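PDB 4MZD: nisin leader peptide-processing serine protease NisP from Lactococcus lactis subsp. lactis, which probably cleaves the leader peptide from the nisin precursor as a subtilisin-like serine endopeptidase, a step in biosynthesis of this antibiotic. Local coordinates for residues 295-298 / 299-303; 274-278 / 279-283; 160-163 / 164-168; 387-391 / 392-396; 184-187 / 188-192. All coordinates share one frame; numbering follows the deposited sequence. Where two conformers were deposited one is given.

Interaction 1 (295-298 / 299-303); sequences GNIS and DFSNI
Ser298 sets its CB over one face of the Phe300 ring, 3.7 Å from the ring centroid and 17° off the normal, a CH-pi contact shifted a little toward the rim. The ring gets there because CG of Phe300 stands between its backbone N and carbonyl carbon (chi1 53°), folding the phenyl back under the residue two places earlier. Phe300 lies about 8 Å, side chain to side chain, from Ser353, the predicted nucleophile. The hydroxyl of Ser298 is engaged with the carbonyl of Gly313. A type I beta turn runs from Ser298 to Ser301 and is closed by Ser301 N to Ser298 O at 2.9 Å, the donor lying well above the carbonyl plane. Across the mouth of the turn, Ile297 CG2 rests 3.8 Å from Ser301 CB, while Ile297 CD1 reaches Ile303 CG2 at 4.0 Å, the two isoleucine side chains running obliquely to one another. Tyr309 of strand 308-311 touches both isoleucines. Water 1 sits in the mouth of the turn, 2.9 Å from Ser298 O and 2.7 Å from Ser301 O. Ser301 OG donates in the carbonyl plane to Asn302 O at 2.7 Å, and it also meets Gly290 N and Asn352 ND2. The buried hydroxyls of the two serines are therefore paired, and an apolar ring can pack against the turn without stranding them.

Interaction 2 (274-278 / 279-283); sequences KVVDA and PSVFE
Pro279 follows Ala278 through a cis peptide bond, which draws their CA atoms to 3.0 Å and bends the chain sharply off the end of strand 275-278. Ser280 comes next, with its OG 3.0 Å from Asp277 O. The hydroxyl owes that position to a chi1 of 69°, between the backbone N and the carbonyl carbon of its own residue. Val281 then brings the chain back against the strand. Its N makes a weak hydrogen bond to Asp277 O, 2.9 Å long but bent to 125°, and its CB lies 3.4 Å from the same oxygen. Both methyls lie against Val276, Val281 CG2 3.8 Å from Val276 CG1, while Val281 CG1 also approaches Ala278 CB loosely at 4.4 Å. Phe282 ends a type I turn begun at Pro279, closed by a weak 3.5 Å bond from Phe282 N to Pro279 O; CG1 of Val281 covers part of one ring face, and the ring packs against helix 222-238, where it meets Tyr225. Back on the strand, the Asp277 carboxylate is held by Gly247 N and by a salt bridge to Arg488. Strand 275-278 is hydrogen-bonded antiparallel to strand 200-210, and a cis-proline turn leaving it toward strand 286-291 recalls the cis-proline found at the corresponding point of subtilisins.

Interaction 3 (160-163 / 164-168); sequences NILG and VAPGI
Leu162 and Pro166 make the apolar part of this contact, their side chains slanting across one another with Leu162 CD2 3.9 Å from Pro166 CG and 4.1 Å from Pro166 CB. With CG of Leu162 opposite its own carbonyl carbon (chi1 -66°), the branch lies on the pyrrolidine side of the chain. Tyr85 of helix 83-87 touches both residues, so leucine, proline and tyrosine share one patch.

The polar part belongs to the backbone. Gly163 O faces the proline ring, 3.5 Å from Pro166 CD, and takes its hydrogen bond from the hydroxyl of Tyr85. Beyond the proline, a type II turn from Ala165 to Ile168 is closed by Ile168 N to Ala165 O at 3.0 Å, with Gly167 at positive phi in its third place.

Further contacts anchor the loop: Val164 packs on Met75 and Val78, while Gly163, Val164 and Ala165 pair by backbone with residues at and just past the end of helix 147-156, which begins with the predicted catalytic His147. With no direct hydrogen bond between 160-163 and 164-168, the contact is one of packing, and Tyr85 both touches the apolar pair and gives Gly163 O a hydrogen bond.

Interaction 4 (387-391 / 392-396); sequences PEVNG and NRVLN
Pro387 packs tightly against Val394 and Asn396. Val394 N donates to Pro387 O at 2.9 Å, almost straight (169°) and nearly in line with the carbonyl, and Arg393 CA-H points at that oxygen too, with CA 3.4 Å away. The proline ring meets the side chain of Asn396 at about a right angle, Pro387 CD lying 3.6 Å from Asn396 CB. This end continues into the protein: Asn396 is the N-cap of helix 397-402, its OD1 accepting from Asp399 N. Further along, the pairing continues with Val389 N to Asn392 O at 2.9 Å, but the return bond from Asn392 N to Val389 O is longer, 3.2 Å, and arrives from above the carbonyl plane.

Toward the solvent the hold becomes thinner. Glu388 lies on the exposed side, its CG lying 3.5 Å from Asn392 N of the opposite backbone. At the turn, water 2 adds a bridge to the direct backbone bond: it donates to Val389 O at 2.8 Å and accepts from Asn392 ND2 at 2.7 Å. A chi1 of -56° sets the Asn392 amide within its reach, and Tyr309 touches the same side chain. Asn390 and Gly391, both at positive phi, turn the chain, giving a tight beta hairpin with a two-residue loop, closed by a type I' turn.

Interaction 5 (184-187 / 188-192); sequences EWVA and RAIRR
The carboxylate of Glu184 and the guanidinium of Arg188 lie 27° from coplanar, with Glu184 OE1 at the guanidinium edge and in its plane. Arg188 NH2 reaches OE1 of Glu184 at 3.2 Å on the syn side, and Arg188 NE is shared in two weak bonds, 3.1 Å to Glu184 OE1 and 2.9 Å to Glu184 OE2. The indole of Trp185 is turned 65° from the guanidinium and brings CD1 to the guanidinium edge, 3.7 Å from Arg188 NH2; Glu184 OE1 in turn sits at the edge of the indole, in its plane. The acid can do this because its chain is bent at chi2 (-89°), curling the carboxylate back along the helix to the residue one turn on.

The backbone beside these groups makes the usual i to i+4 bonds, among them Ala189 N to Trp185 O at 2.9 Å and Ile190 N to Val186 O at 2.9 Å. On the buried side, Val186 CG1 meets Ile190 CD1 at 4.1 Å. Ala187 packs on Ala231 of helix 222-238, and Ile190 on Ile99 of strand 95-100.

Arg188 NH2 also donates to Leu121 O, tying the helix to the loop after strand 117-120. The salt bridge is thus a local one along the exposed flank, in which the acid and the Leu121 carbonyl together would restrain the arginine's rotation, while the apolar flank of helix 183-195 faces the core.

Overall arrangement
In chain order the contacts run interaction 3, 5, 2, 1, 4, all within the subtilase domain. Interactions 2 and 1 flank strand 286-291 of the central mixed sheet, with centres 18 Å apart, and touch directly through a probable hydrogen bond from Asn302 ND2 to Asp277 OD2. Interaction 4, a surface hairpin, packs on interaction 1, about 12 Å away between centres, through Ile297 and Asn392. Interaction 5, on helix 183-195, lies on the opposite side of the chain's centre from 1 and 4, yet its nearest atoms are about 5 Å from interaction 2. Interaction 3 follows the helix of the predicted catalytic histidine. Hairpin apart, the contacts thus adjoin strands of the central sheet, whose strand 95-100 ends in the predicted charge-relay Asp100.

Interaction 1 (295-298 / 299-303)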
loop_
_atom_site.group_PDB
_atom_site.type_symbol
_atom_site.label_atom_id
_atom_site.label_comp_id
_atom_site.label_asym_id
_atom_site.label_seq_id
_atom_site.Cartn_x
_atom_site.Cartn_y
_atom_site.Cartn_z
ATOM N N GLY A 295 10.844 0.498 15.742
ATOM C CA GLY A 295 11.701 0.487 14.568
ATOM C C GLY A 295 12.100 -0.912 14.120
ATOM O O GLY A 295 12.958 -1.073 13.247
ATOM N N ASN A 296 11.491 -1.926 14.726
ATOM C CA ASN A 296 11.709 -3.306 14.316
ATOM C C ASN A 296 10.697 -3.714 13.268
ATOM O O ASN A 296 9.569 -3.217 13.264
ATOM C CB ASN A 296 11.583 -4.246 15.507
ATOM C CG ASN A 296 12.608 -3.965 16.575
ATOM O OD1 ASN A 296 13.759 -3.645 16.278
ATOM N ND2 ASN A 296 12.199 -4.078 17.828
ATOM N N ILE A 297 11.079 -4.623 12.380
ATOM C CA ILE A 297 10.120 -5.133 11.416
ATOM C C ILE A 297 8.904 -5.679 12.160
ATOM O O ILE A 297 9.038 -6.427 13.136
ATOM C CB ILE A 297 10.741 -6.192 10.478
ATOM C CG1 ILE A 297 11.829 -5.545 9.613
ATOM C CG2 ILE A 297 9.672 -6.824 9.610
ATOM C CD1 ILE A 297 12.478 -6.484 8.602
ATOM N N SER A 298 7.720 -5.274 11.715
ATOM C CA SER A 298 6.479 -5.717 12.337
ATOM C C SER A 298 6.399 -7.232 12.367
ATOM O O SER A 298 6.793 -7.898 11.408
ATOM C CB SER A 298 5.282 -5.191 11.545
ATOM O OG SER A 298 5.322 -3.780 11.416
ATOM N N ASP A 299 5.856 -7.780 13.449
ATOM C CA ASP A 299 5.721 -9.226 13.550
ATOM C C ASP A 299 5.061 -9.844 12.322
ATOM O O ASP A 299 5.466 -10.916 11.869
ATOM C CB ASP A 299 4.974 -9.644 14.828
ATOM C CG ASP A 299 3.522 -9.186 14.853
ATOM O OD1 ASP A 299 3.257 -8.014 14.513
ATOM O OD2 ASP A 299 2.652 -9.999 15.244
ATOM N N PHE A 300 4.045 -9.173 11.783
ATOM C CA PHE A 300 3.308 -9.705 10.638
ATOM C C PHE A 300 3.974 -9.449 9.282
ATOM O O PHE A 300 3.567 -10.040 8.285
ATOM C CB PHE A 300 1.886 -9.132 10.586
ATOM C CG PHE A 300 1.841 -7.629 10.638
ATOM C CD1 PHE A 300 2.191 -6.863 9.533
ATOM C CD2 PHE A 300 1.458 -6.976 11.804
ATOM C CE1 PHE A 300 2.168 -5.482 9.588
ATOM C CE2 PHE A 300 1.431 -5.592 11.863
ATOM C CZ PHE A 300 1.794 -4.848 10.763
ATOM N N SER A 301 4.947 -8.546 9.210
ATOM C CA SER A 301 5.422 -8.104 7.900
ATOM C C SER A 301 6.287 -9.137 7.194
ATOM O O SER A 301 7.164 -9.759 7.801
ATOM C CB SER A 301 6.211 -6.804 8.014
ATOM O OG SER A 301 6.595 -6.341 6.726
ATOM N N ASN A 302 6.055 -9.303 5.899
ATOM C CA ASN A 302 7.033 -9.989 5.083
ATOM C C ASN A 302 8.329 -9.185 5.087
ATOM O O ASN A 302 8.349 -7.986 5.401
ATOM C CB ASN A 302 6.527 -10.145 3.654
ATOM C CG ASN A 302 5.435 -11.191 3.515
ATOM O OD1 ASN A 302 4.980 -11.793 4.492
ATOM N ND2 ASN A 302 5.016 -11.422 2.281
ATOM N N ILE A 303 9.412 -9.858 4.730
ATOM C CA ILE A 303 10.733 -9.260 4.744
ATOM C C ILE A 303 11.332 -9.348 3.350
ATOM O O ILE A 303 11.356 -10.423 2.747
ATOM C CB ILE A 303 11.668 -9.982 5.749
ATOM C CG1 ILE A 303 11.034 -10.056 7.145
ATOM C CG2 ILE A 303 13.041 -9.317 5.790
ATOM C CD1 ILE A 303 10.273 -11.343 7.408
HETATM O O HOH W 1 8.218 -10.119 10.287
#

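Interaction 2 (274-278 / 279-283)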
loop_
_atom_site.group_PDB
_atom_site.type_symbol
_atom_site.label_atom_id
_atom_site.label_comp_id
_atom_site.label_asym_id
_atom_site.label_seq_id
_atom_site.Cartn_x
_atom_site.Cartn_y
_atom_site.Cartn_z
ATOM N N LYS A 274 9.197 -21.070 -8.326
ATOM C CA LYS A 274 9.485 -19.782 -7.711
ATOM C C LYS A 274 8.207 -19.062 -7.303
ATOM O O LYS A 274 7.294 -18.896 -8.112
ATOM C CB LYS A 274 10.273 -18.912 -8.692
ATOM C CG LYS A 274 10.574 -17.501 -8.201
ATOM C CD LYS A 274 11.522 -17.476 -7.010
ATOM C CE LYS A 274 11.842 -16.042 -6.602
ATOM N NZ LYS A 274 12.867 -15.962 -5.522
ATOM N N VAL A 275 8.157 -18.618 -6.052
ATOM C CA VAL A 275 7.032 -17.843 -5.553
ATOM C C VAL A 275 7.447 -16.389 -5.400
ATOM O O VAL A 275 8.535 -16.090 -4.898
ATOM C CB VAL A 275 6.553 -18.370 -4.188
ATOM C CG1 VAL A 275 5.318 -17.599 -3.729
ATOM C CG2 VAL A 275 6.255 -19.858 -4.274
ATOM N N VAL A 276 6.574 -15.494 -5.855
ATOM C CA VAL A 276 6.779 -14.059 -5.692
ATOM C C VAL A 276 5.561 -13.408 -5.037
ATOM O O VAL A 276 4.437 -13.910 -5.141
ATOM C CB VAL A 276 7.096 -13.369 -7.038
ATOM C CG1 VAL A 276 8.341 -13.979 -7.662
ATOM C CG2 VAL A 276 5.917 -13.470 -7.994
ATOM N N ASP A 277 5.821 -12.294 -4.357
ATOM C CA ASP A 277 4.822 -11.424 -3.740
ATOM C C ASP A 277 4.605 -10.307 -4.766
ATOM O O ASP A 277 5.492 -9.481 -4.988
ATOM C CB ASP A 277 5.411 -10.903 -2.415
ATOM C CG ASP A 277 4.398 -10.202 -1.520
ATOM O OD1 ASP A 277 3.306 -9.844 -2.009
ATOM O OD2 ASP A 277 4.722 -9.988 -0.326
ATOM N N ALA A 278 3.458 -10.333 -5.440
ATOM C CA ALA A 278 3.177 -9.427 -6.558
ATOM C C ALA A 278 2.076 -8.409 -6.234
ATOM O O ALA A 278 1.087 -8.753 -5.592
ATOM C CB ALA A 278 2.787 -10.240 -7.783
ATOM N N PRO A 279 2.203 -7.165 -6.737
ATOM C CA PRO A 279 3.225 -6.684 -7.683
ATOM C C PRO A 279 4.493 -6.085 -7.062
ATOM O O PRO A 279 5.281 -5.480 -7.786
ATOM C CB PRO A 279 2.476 -5.599 -8.459
ATOM C CG PRO A 279 1.529 -5.030 -7.437
ATOM C CD PRO A 279 1.078 -6.218 -6.623
ATOM N N SER A 280 4.717 -6.271 -5.767
ATOM C CA SER A 280 5.889 -5.661 -5.138
ATOM C C SER A 280 7.224 -6.230 -5.638
ATOM O O SER A 280 8.252 -5.572 -5.512
ATOM C CB SER A 280 5.816 -5.753 -3.611
ATOM O OG SER A 280 5.952 -7.091 -3.172
ATOM N N VAL A 281 7.204 -7.434 -6.206
ATOM C CA VAL A 281 8.423 -8.104 -6.647
ATOM C C VAL A 281 9.157 -7.380 -7.774
ATOM O O VAL A 281 10.376 -7.488 -7.889
ATOM C CB VAL A 281 8.110 -9.550 -7.093
ATOM C CG1 VAL A 281 7.140 -9.549 -8.270
ATOM C CG2 VAL A 281 9.393 -10.305 -7.436
ATOM N N PHE A 282 8.429 -6.653 -8.612
ATOM C CA PHE A 282 9.041 -6.110 -9.818
ATOM C C PHE A 282 10.129 -5.095 -9.505
ATOM O O PHE A 282 9.984 -4.269 -8.607
ATOM C CB PHE A 282 7.978 -5.529 -10.749
ATOM C CG PHE A 282 7.051 -6.567 -11.298
ATOM C CD1 PHE A 282 7.455 -7.392 -12.334
ATOM C CD2 PHE A 282 5.794 -6.759 -10.750
ATOM C CE1 PHE A 282 6.612 -8.374 -12.823
ATOM C CE2 PHE A 282 4.953 -7.743 -11.235
ATOM C CZ PHE A 282 5.367 -8.552 -12.276
ATOM N N GLU A 283 11.218 -5.171 -10.262
ATOM C CA GLU A 283 12.386 -4.339 -10.036
ATOM C C GLU A 283 12.062 -2.849 -9.992
ATOM O O GLU A 283 12.627 -2.114 -9.188
ATOM C CB GLU A 283 13.426 -4.599 -11.127
ATOM C CG GLU A 283 13.883 -6.043 -11.235
ATOM C CD GLU A 283 14.846 -6.443 -10.132
ATOM O OE1 GLU A 283 16.029 -6.699 -10.443
ATOM O OE2 GLU A 283 14.419 -6.507 -8.961
#

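Interaction 3 (160-163 / 164-168)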
loop_
_atom_site.group_PDB
_atom_site.type_symbol
_atom_site.label_atom_id
_atom_site.label_comp_id
_atom_site.label_asym_id
_atom_site.label_seq_id
_atom_site.Cartn_x
_atom_site.Cartn_y
_atom_site.Cartn_z
ATOM N N ASN A 160 -8.173 16.628 11.413
ATOM C CA ASN A 160 -8.053 16.129 12.775
ATOM C C ASN A 160 -6.886 15.156 12.936
ATOM O O ASN A 160 -6.325 15.026 14.032
ATOM C CB ASN A 160 -9.380 15.524 13.220
ATOM C CG ASN A 160 -10.541 16.477 13.000
ATOM O OD1 ASN A 160 -10.446 17.666 13.300
ATOM N ND2 ASN A 160 -11.639 15.964 12.467
ATOM N N ILE A 161 -6.542 14.470 11.845
ATOM C CA ILE A 161 -5.254 13.796 11.727
ATOM C C ILE A 161 -4.553 14.331 10.490
ATOM O O ILE A 161 -5.170 14.995 9.644
ATOM C CB ILE A 161 -5.363 12.250 11.642
ATOM C CG1 ILE A 161 -6.000 11.801 10.329
ATOM C CG2 ILE A 161 -6.099 11.690 12.842
ATOM C CD1 ILE A 161 -5.814 10.337 10.057
ATOM N N LEU A 162 -3.260 14.039 10.400
ATOM C CA LEU A 162 -2.436 14.448 9.268
ATOM C C LEU A 162 -1.837 13.233 8.578
ATOM O O LEU A 162 -1.332 12.307 9.231
ATOM C CB LEU A 162 -1.290 15.346 9.734
ATOM C CG LEU A 162 -1.740 16.693 10.291
ATOM C CD1 LEU A 162 -0.567 17.429 10.913
ATOM C CD2 LEU A 162 -2.410 17.545 9.225
ATOM N N GLY A 163 -1.881 13.239 7.253
ATOM C CA GLY A 163 -1.146 12.275 6.458
ATOM C C GLY A 163 0.300 12.701 6.293
ATOM O O GLY A 163 0.727 13.710 6.870
ATOM N N VAL A 164 1.070 11.959 5.504
ATOM C CA VAL A 164 2.456 12.346 5.279
ATOM C C VAL A 164 2.565 13.605 4.427
ATOM O O VAL A 164 3.559 14.329 4.514
ATOM C CB VAL A 164 3.296 11.227 4.618
ATOM C CG1 VAL A 164 3.531 10.080 5.589
ATOM C CG2 VAL A 164 2.685 10.770 3.293
ATOM N N ALA A 165 1.562 13.835 3.577
ATOM C CA ALA A 165 1.569 14.948 2.635
ATOM C C ALA A 165 0.188 15.596 2.686
ATOM O O ALA A 165 -0.627 15.437 1.766
ATOM C CB ALA A 165 1.892 14.448 1.232
ATOM N N PRO A 166 -0.106 16.291 3.795
ATOM C CA PRO A 166 -1.476 16.775 3.995
ATOM C C PRO A 166 -1.992 17.590 2.814
ATOM O O PRO A 166 -1.352 18.547 2.374
ATOM C CB PRO A 166 -1.357 17.638 5.257
ATOM C CG PRO A 166 -0.206 17.020 6.002
ATOM C CD PRO A 166 0.771 16.644 4.924
ATOM N N GLY A 167 -3.151 17.191 2.306
ATOM C CA GLY A 167 -3.808 17.902 1.233
ATOM C C GLY A 167 -3.305 17.601 -0.170
ATOM O O GLY A 167 -3.842 18.136 -1.138
ATOM N N ILE A 168 -2.286 16.754 -0.309
ATOM C CA ILE A 168 -1.817 16.396 -1.642
ATOM C C ILE A 168 -2.948 15.725 -2.424
ATOM O O ILE A 168 -3.749 14.975 -1.873
ATOM C CB ILE A 168 -0.539 15.523 -1.586
ATOM C CG1 ILE A 168 0.262 15.636 -2.880
ATOM C CG2 ILE A 168 -0.868 14.071 -1.239
ATOM C CD1 ILE A 168 1.696 15.161 -2.722
#

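Interaction 4 (387-391 / 392-396)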
loop_
_atom_site.group_PDB
_atom_site.type_symbol
_atom_site.label_atom_id
_atom_site.label_comp_id
_atom_site.label_asym_id
_atom_site.label_seq_id
_atom_site.Cartn_x
_atom_site.Cartn_y
_atom_site.Cartn_z
ATOM N N PRO A 387 17.449 6.283 5.855
ATOM C CA PRO A 387 18.430 5.791 6.818
ATOM C C PRO A 387 18.151 4.352 7.220
ATOM O O PRO A 387 17.056 3.830 7.020
ATOM C CB PRO A 387 18.219 6.716 8.015
ATOM C CG PRO A 387 16.771 7.068 7.943
ATOM C CD PRO A 387 16.471 7.194 6.478
ATOM N N GLU A 388 19.156 3.715 7.799
ATOM C CA GLU A 388 19.019 2.340 8.233
ATOM C C GLU A 388 18.765 2.252 9.732
ATOM O O GLU A 388 19.424 2.926 10.532
ATOM C CB GLU A 388 20.269 1.546 7.866
ATOM C CG GLU A 388 20.288 0.155 8.446
ATOM C CD GLU A 388 21.584 -0.567 8.165
ATOM O OE1 GLU A 388 21.895 -0.791 6.976
ATOM O OE2 GLU A 388 22.294 -0.908 9.135
ATOM N N VAL A 389 17.792 1.425 10.094
ATOM C CA VAL A 389 17.546 1.047 11.476
ATOM C C VAL A 389 17.598 -0.474 11.552
ATOM O O VAL A 389 16.749 -1.158 10.987
ATOM C CB VAL A 389 16.165 1.528 11.955
ATOM C CG1 VAL A 389 15.883 1.027 13.365
ATOM C CG2 VAL A 389 16.081 3.043 11.894
ATOM N N ASN A 390 18.609 -1.004 12.232
ATOM C CA ASN A 390 18.753 -2.449 12.369
ATOM C C ASN A 390 18.967 -3.155 11.034
ATOM O O ASN A 390 18.494 -4.274 10.834
ATOM C CB ASN A 390 17.530 -3.047 13.068
ATOM C CG ASN A 390 17.250 -2.396 14.409
ATOM O OD1 ASN A 390 16.152 -1.893 14.649
ATOM N ND2 ASN A 390 18.241 -2.403 15.289
ATOM N N GLY A 391 19.674 -2.502 10.122
ATOM C CA GLY A 391 19.951 -3.094 8.826
ATOM C C GLY A 391 18.848 -2.904 7.797
ATOM O O GLY A 391 18.994 -3.336 6.651
ATOM N N ASN A 392 17.752 -2.261 8.189
ATOM C CA ASN A 392 16.630 -2.047 7.284
ATOM C C ASN A 392 16.438 -0.583 6.967
ATOM O O ASN A 392 16.423 0.260 7.869
ATOM C CB ASN A 392 15.344 -2.603 7.885
ATOM C CG ASN A 392 15.463 -4.061 8.238
ATOM O OD1 ASN A 392 15.841 -4.881 7.402
ATOM N ND2 ASN A 392 15.169 -4.395 9.490
ATOM N N ARG A 393 16.302 -0.285 5.681
ATOM C CA ARG A 393 16.020 1.068 5.248
ATOM C C ARG A 393 14.625 1.458 5.699
ATOM O O ARG A 393 13.656 0.735 5.469
ATOM C CB ARG A 393 16.124 1.197 3.728
ATOM C CG ARG A 393 17.538 1.274 3.196
ATOM C CD ARG A 393 17.496 1.549 1.713
ATOM N NE ARG A 393 16.702 0.543 1.017
ATOM C CZ ARG A 393 17.194 -0.296 0.112
ATOM N NH1 ARG A 393 18.477 -0.240 -0.219
ATOM N NH2 ARG A 393 16.398 -1.183 -0.469
ATOM N N VAL A 394 14.530 2.604 6.352
ATOM C CA VAL A 394 13.238 3.105 6.788
ATOM C C VAL A 394 12.982 4.492 6.218
ATOM O O VAL A 394 13.909 5.250 5.943
ATOM C CB VAL A 394 13.114 3.138 8.322
ATOM C CG1 VAL A 394 13.240 1.732 8.902
ATOM C CG2 VAL A 394 14.149 4.077 8.923
ATOM N N LEU A 395 11.710 4.803 6.016
ATOM C CA LEU A 395 11.295 6.106 5.515
ATOM C C LEU A 395 11.589 7.199 6.535
ATOM O O LEU A 395 11.226 7.082 7.709
ATOM C CB LEU A 395 9.796 6.096 5.221
ATOM C CG LEU A 395 9.231 7.422 4.707
ATOM C CD1 LEU A 395 9.764 7.741 3.313
ATOM C CD2 LEU A 395 7.714 7.371 4.701
ATOM N N ASN A 396 12.242 8.258 6.075
ATOM C CA ASN A 396 12.444 9.453 6.877
ATOM C C ASN A 396 12.234 10.630 5.948
ATOM O O ASN A 396 13.051 10.894 5.064
ATOM C CB ASN A 396 13.837 9.485 7.499
ATOM C CG ASN A 396 14.023 10.666 8.425
ATOM O OD1 ASN A 396 14.020 11.813 7.988
ATOM N ND2 ASN A 396 14.175 10.391 9.714
HETATM O O HOH W 2 14.448 -2.732 11.544
#

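Interaction 5 (184-187 / 188-192)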
loop_
_atom_site.group_PDB
_atom_site.type_symbol
_atom_site.label_atom_id
_atom_site.label_comp_id
_atom_site.label_asym_id
_atom_site.label_seq_id
_atom_site.Cartn_x
_atom_site.Cartn_y
_atom_site.Cartn_z
ATOM N N GLU A 184 -6.389 -8.897 -13.073
ATOM C CA GLU A 184 -6.880 -8.235 -14.280
ATOM C C GLU A 184 -7.393 -6.833 -13.954
ATOM O O GLU A 184 -7.165 -5.888 -14.709
ATOM C CB GLU A 184 -7.975 -9.067 -14.958
ATOM C CG GLU A 184 -8.315 -8.640 -16.387
ATOM C CD GLU A 184 -9.394 -7.568 -16.469
ATOM O OE1 GLU A 184 -10.106 -7.337 -15.468
ATOM O OE2 GLU A 184 -9.542 -6.962 -17.555
ATOM N N TRP A 185 -8.088 -6.699 -12.828
ATOM C CA TRP A 185 -8.637 -5.401 -12.452
ATOM C C TRP A 185 -7.519 -4.461 -12.004
ATOM O O TRP A 185 -7.506 -3.281 -12.362
ATOM C CB TRP A 185 -9.667 -5.513 -11.331
ATOM C CG TRP A 185 -10.657 -6.632 -11.380
ATOM C CD1 TRP A 185 -10.905 -7.512 -12.403
ATOM C CD2 TRP A 185 -11.520 -7.002 -10.309
ATOM N NE1 TRP A 185 -11.888 -8.402 -12.021
ATOM C CE2 TRP A 185 -12.274 -8.111 -10.735
ATOM C CE3 TRP A 185 -11.733 -6.491 -9.020
ATOM C CZ2 TRP A 185 -13.219 -8.725 -9.914
ATOM C CZ3 TRP A 185 -12.672 -7.096 -8.209
ATOM C CH2 TRP A 185 -13.397 -8.207 -8.654
ATOM N N VAL A 186 -6.584 -4.987 -11.221
ATOM C CA VAL A 186 -5.471 -4.185 -10.735
ATOM C C VAL A 186 -4.605 -3.684 -11.890
ATOM O O VAL A 186 -4.207 -2.515 -11.911
ATOM C CB VAL A 186 -4.631 -4.950 -9.690
ATOM C CG1 VAL A 186 -3.418 -4.140 -9.266
ATOM C CG2 VAL A 186 -5.481 -5.309 -8.481
ATOM N N ALA A 187 -4.329 -4.557 -12.856
ATOM C CA ALA A 187 -3.541 -4.158 -14.018
ATOM C C ALA A 187 -4.225 -3.037 -14.797
ATOM O O ALA A 187 -3.579 -2.070 -15.195
ATOM C CB ALA A 187 -3.246 -5.366 -14.921
ATOM N N ARG A 188 -5.533 -3.156 -14.997
ATOM C CA ARG A 188 -6.288 -2.089 -15.651
ATOM C C ARG A 188 -6.204 -0.789 -14.853
ATOM O O ARG A 188 -6.098 0.298 -15.421
ATOM C CB ARG A 188 -7.755 -2.492 -15.850
ATOM C CG ARG A 188 -7.989 -3.399 -17.048
ATOM C CD ARG A 188 -9.469 -3.621 -17.333
ATOM N NE ARG A 188 -10.134 -4.376 -16.275
ATOM C CZ ARG A 188 -11.188 -3.941 -15.588
ATOM N NH1 ARG A 188 -11.711 -2.750 -15.849
ATOM N NH2 ARG A 188 -11.723 -4.698 -14.639
ATOM N N ALA A 189 -6.262 -0.903 -13.532
ATOM C CA ALA A 189 -6.176 0.274 -12.670
ATOM C C ALA A 189 -4.817 0.956 -12.762
ATOM O O ALA A 189 -4.739 2.187 -12.761
ATOM C CB ALA A 189 -6.488 -0.097 -11.226
ATOM N N ILE A 190 -3.747 0.165 -12.838
ATOM C CA ILE A 190 -2.409 0.730 -12.976
ATOM C C ILE A 190 -2.309 1.538 -14.266
ATOM O O ILE A 190 -1.824 2.670 -14.272
ATOM C CB ILE A 190 -1.333 -0.377 -12.954
ATOM C CG1 ILE A 190 -1.235 -1.001 -11.555
ATOM C CG2 ILE A 190 0.013 0.180 -13.406
ATOM C CD1 ILE A 190 -0.462 -2.321 -11.525
ATOM N N ARG A 191 -2.784 0.958 -15.362
ATOM C CA ARG A 191 -2.749 1.649 -16.647
ATOM C C ARG A 191 -3.565 2.936 -16.609
ATOM O O ARG A 191 -3.126 3.977 -17.106
ATOM C CB ARG A 191 -3.267 0.739 -17.757
ATOM C CG ARG A 191 -2.391 -0.463 -18.012
ATOM C CD ARG A 191 -3.004 -1.354 -19.075
ATOM N NE ARG A 191 -2.236 -2.578 -19.257
ATOM C CZ ARG A 191 -1.215 -2.698 -20.097
ATOM N NH1 ARG A 191 -0.839 -1.664 -20.844
ATOM N NH2 ARG A 191 -0.568 -3.855 -20.187
ATOM N N ARG A 192 -4.754 2.862 -16.021
ATOM C CA ARG A 192 -5.646 4.015 -15.945
ATOM C C ARG A 192 -5.056 5.126 -15.079
ATOM O O ARG A 192 -5.135 6.307 -15.426
ATOM C CB ARG A 192 -7.011 3.590 -15.401
ATOM C CG ARG A 192 -8.082 4.667 -15.447
ATOM C CD ARG A 192 -8.451 5.022 -16.884
ATOM N NE ARG A 192 -7.785 6.236 -17.340
ATOM C CZ ARG A 192 -7.793 6.656 -18.600
ATOM N NH1 ARG A 192 -8.410 5.942 -19.533
ATOM N NH2 ARG A 192 -7.175 7.780 -18.931
#